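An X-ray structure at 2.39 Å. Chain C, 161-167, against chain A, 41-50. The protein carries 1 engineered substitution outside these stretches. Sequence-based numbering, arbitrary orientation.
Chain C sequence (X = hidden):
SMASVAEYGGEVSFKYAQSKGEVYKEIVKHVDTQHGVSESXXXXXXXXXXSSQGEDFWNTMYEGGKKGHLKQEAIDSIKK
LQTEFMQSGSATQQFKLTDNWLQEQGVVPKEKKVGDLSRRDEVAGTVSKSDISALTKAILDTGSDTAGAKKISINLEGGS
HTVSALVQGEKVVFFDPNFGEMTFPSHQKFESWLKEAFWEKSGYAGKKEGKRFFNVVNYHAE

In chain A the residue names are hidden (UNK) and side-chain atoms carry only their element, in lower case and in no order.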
# COMPACT_ATOMS: atom_id res chain seq x y z
N HIS C 161 1.32 -9.51 4.98
CA HIS C 161 0.43 -10.64 5.28
C HIS C 161 1.30 -11.87 5.52
O HIS C 161 2.41 -11.96 4.94
CB HIS C 161 -0.59 -10.83 4.16
CG HIS C 161 -1.62 -11.85 4.48
ND1 HIS C 161 -2.29 -11.86 5.68
CD2 HIS C 161 -2.11 -12.88 3.76
CE1 HIS C 161 -3.16 -12.85 5.70
NE2 HIS C 161 -3.08 -13.49 4.53
N THR C 162 0.81 -12.78 6.36
CA THR C 162 1.43 -14.09 6.64
C THR C 162 0.42 -15.18 6.28
O THR C 162 -0.73 -15.10 6.73
CB THR C 162 1.85 -14.22 8.11
OG1 THR C 162 2.59 -13.04 8.43
CG2 THR C 162 2.67 -15.46 8.38
N VAL C 163 0.89 -16.16 5.51
CA VAL C 163 0.18 -17.44 5.25
C VAL C 163 1.15 -18.56 5.64
O VAL C 163 2.31 -18.26 6.00
CB VAL C 163 -0.29 -17.51 3.79
CG1 VAL C 163 -1.31 -16.43 3.49
CG2 VAL C 163 0.85 -17.46 2.79
N SER C 164 0.69 -19.80 5.59
CA SER C 164 1.53 -20.97 5.94
C SER C 164 1.15 -22.17 5.09
O SER C 164 0.13 -22.16 4.43
CB SER C 164 1.45 -21.25 7.41
OG SER C 164 0.11 -21.39 7.82
N ALA C 165 2.02 -23.16 5.07
CA ALA C 165 1.85 -24.39 4.28
C ALA C 165 2.47 -25.56 5.04
O ALA C 165 3.38 -25.32 5.85
CB ALA C 165 2.47 -24.18 2.93
N LEU C 166 1.95 -26.75 4.80
CA LEU C 166 2.57 -28.05 5.16
C LEU C 166 2.60 -28.88 3.88
O LEU C 166 1.55 -29.04 3.22
CB LEU C 166 1.72 -28.71 6.25
CG LEU C 166 2.12 -30.11 6.66
CD1 LEU C 166 3.41 -30.09 7.47
CD2 LEU C 166 1.00 -30.80 7.43
N VAL C 167 3.78 -29.34 3.48
CA VAL C 167 3.95 -30.22 2.30
C VAL C 167 4.40 -31.59 2.84
O VAL C 167 5.36 -31.60 3.63
CB VAL C 167 4.97 -29.62 1.32
CG1 VAL C 167 5.12 -30.47 0.06
CG2 VAL C 167 4.62 -28.17 0.97
N UNK A 41 -1.48 -16.28 14.19
CA UNK A 41 -2.37 -17.42 13.85
C UNK A 41 -1.57 -18.46 13.07
O UNK A 41 -1.70 -19.65 13.43
o UNK A 41 -4.31 -16.05 13.75
c UNK A 41 -4.48 -18.22 12.76
c UNK A 41 -3.59 -17.03 13.02
N UNK A 42 -0.80 -18.04 12.06
CA UNK A 42 0.07 -18.94 11.26
C UNK A 42 1.09 -19.64 12.18
O UNK A 42 1.29 -20.85 12.02
c UNK A 42 0.73 -18.18 10.11
s UNK A 42 -0.42 -17.85 8.75
N UNK A 43 1.69 -18.93 13.14
CA UNK A 43 2.62 -19.53 14.12
C UNK A 43 1.89 -20.64 14.87
O UNK A 43 2.44 -21.75 15.00
c UNK A 43 3.15 -18.50 15.07
N UNK A 44 0.67 -20.37 15.35
CA UNK A 44 -0.11 -21.36 16.14
C UNK A 44 -0.45 -22.57 15.26
O UNK A 44 -0.24 -23.72 15.73
c UNK A 44 -1.33 -20.70 16.77
c UNK A 44 -1.04 -19.93 18.02
n UNK A 44 -0.48 -18.66 18.00
n UNK A 44 -0.87 -19.19 20.08
c UNK A 44 -1.30 -20.23 19.32
c UNK A 44 -0.38 -18.23 19.25
N UNK A 45 -0.91 -22.32 14.03
CA UNK A 45 -1.20 -23.37 13.02
C UNK A 45 0.03 -24.24 12.79
O UNK A 45 -0.10 -25.47 12.78
c UNK A 45 0.34 -24.90 8.09
c UNK A 45 -2.29 -25.02 8.83
c UNK A 45 -3.43 -24.13 10.52
c UNK A 45 -1.67 -22.72 11.72
n UNK A 45 -3.52 -24.95 9.43
c UNK A 45 -0.05 -24.19 9.20
c UNK A 45 -1.90 -25.72 7.70
c UNK A 45 -0.57 -25.66 7.35
c UNK A 45 -1.40 -24.24 9.59
c UNK A 45 -2.16 -23.67 10.67
N UNK A 46 1.21 -23.63 12.64
CA UNK A 46 2.45 -24.40 12.36
C UNK A 46 2.75 -25.31 13.56
O UNK A 46 2.92 -26.53 13.33
c UNK A 46 4.92 -24.26 11.98
c UNK A 46 3.37 -22.90 10.58
c UNK A 46 3.62 -23.49 11.96
c UNK A 46 4.38 -21.92 10.11
N UNK A 47 2.75 -24.76 14.78
CA UNK A 47 3.01 -25.51 16.02
C UNK A 47 1.99 -26.65 16.17
O UNK A 47 2.38 -27.72 16.64
c UNK A 47 2.98 -24.61 17.23
N UNK A 48 0.74 -26.42 15.79
CA UNK A 48 -0.34 -27.44 15.91
C UNK A 48 -0.05 -28.58 14.93
O UNK A 48 -0.15 -29.74 15.35
n UNK A 48 -3.35 -28.02 17.03
o UNK A 48 -3.26 -28.40 14.84
c UNK A 48 -2.85 -27.81 15.83
c UNK A 48 -1.72 -26.81 15.71
N UNK A 49 0.34 -28.29 13.70
CA UNK A 49 0.55 -29.33 12.65
C UNK A 49 1.81 -30.15 12.94
O UNK A 49 1.80 -31.35 12.62
c UNK A 49 -1.85 -28.97 10.66
n UNK A 49 -3.45 -29.51 8.81
c UNK A 49 0.66 -28.70 11.27
c UNK A 49 -2.04 -29.58 9.28
c UNK A 49 -0.63 -28.07 10.75
N UNK A 50 2.85 -29.55 13.53
CA UNK A 50 4.13 -30.26 13.85
C UNK A 50 4.18 -30.65 15.34
O UNK A 50 5.06 -30.15 16.07
c UNK A 50 5.20 -29.02 11.94
c UNK A 50 5.35 -29.43 13.40
c UNK A 50 5.62 -28.23 14.28

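Position 41 of chain A has three side-chain atoms: one carbon carrying an oxygen and a second carbon. A fork of this kind at CB is threonine. Thr41(A) stays out of reach of the strand, and its hydroxyl is hydrogen-bonded elsewhere in the structure.

Position 42 has one carbon followed by one sulfur, which is cysteine. Cys42(A) points toward the strand, with chi1 in m. Its SG lies 3.4 Å from O of Thr162(C), 3.6 Å from C of Val163(C) and 3.7 Å from OG of Ser164(C). Its CB is 3.8 Å from CG2 of Thr162(C). The backbones come close here: CA of Cys42(A) is 5.9 Å from CA of Ser164(C).

Position 43 has a single side-chain carbon, so it is alanine. Ala43(A) points away from the strand and makes no contact.

Position 44 has one carbon and then a five-membered ring of three carbons and two nitrogens. This is histidine. His44(A) is out of reach of the strand. Both ring nitrogens have hydrogen-bond partners outside the two stretches.

Position 45 has one carbon leading to fused five- and six-membered rings with eight carbons and one nitrogen. Only tryptophan fits. Trp45(A) points toward the strand with chi1 in t. Its CE3 is 3.1 Å from OG of Ser164(C), an oblique approach. Its CZ3 is 3.8 Å from C of Ala165(C), and its CH2 is 3.7 Å from N of Leu166(C). These two backbone atoms lie at the ring edge, near its plane. NE1 is hydrogen-bonded elsewhere in the structure.

Position 46 has four carbons, forked at the first, with one arm two carbons long: isoleucine. CA-to-CB of Ile46(A) points sideways, but the longer arm comes nearer, and CD1 lies 4.0 Å from CB of Ser164(C).

Position 47 again has one carbon. Ala47(A) is out of reach.

Position 48 has two carbons, the second carrying one oxygen and one nitrogen. The residue is modelled as asparagine. Asn48(A) does not reach the strand.

Position 49 has four carbons in a row ending in nitrogen, which is lysine. Lys49(A) points toward the strand, and its CE packs 3.8 Å from CD2 of Leu166(C). The contact is made by the aliphatic part of the chain.

Position 50 has one carbon carrying two more, so it is valine. Val50(A) is the first residue to leave helical phi/psi, and the nearest approach of its side chain to the strand is CG1 to CD1 of Leu166(C), at 4.9 Å.

The contact works by packing alone, since no hydrogen bond crosses it. Helix and strand run nearly parallel, at 12°, with axes 8.1 Å apart at closest approach. Cys42(A), Trp45(A) and Lys49(A) follow helical spacing and so share one side. Thr162(C), Ser164(C) and Leu166(C) alternate toward them. CB of Leu166(C) meets CH2 of Trp45(A) at 4.0 Å. OG of Ser164(C) is buried here without a polar partner in the model. Together the stretches bury 378 Å².

Chain A, residues 41-50: TCAHWIANKV
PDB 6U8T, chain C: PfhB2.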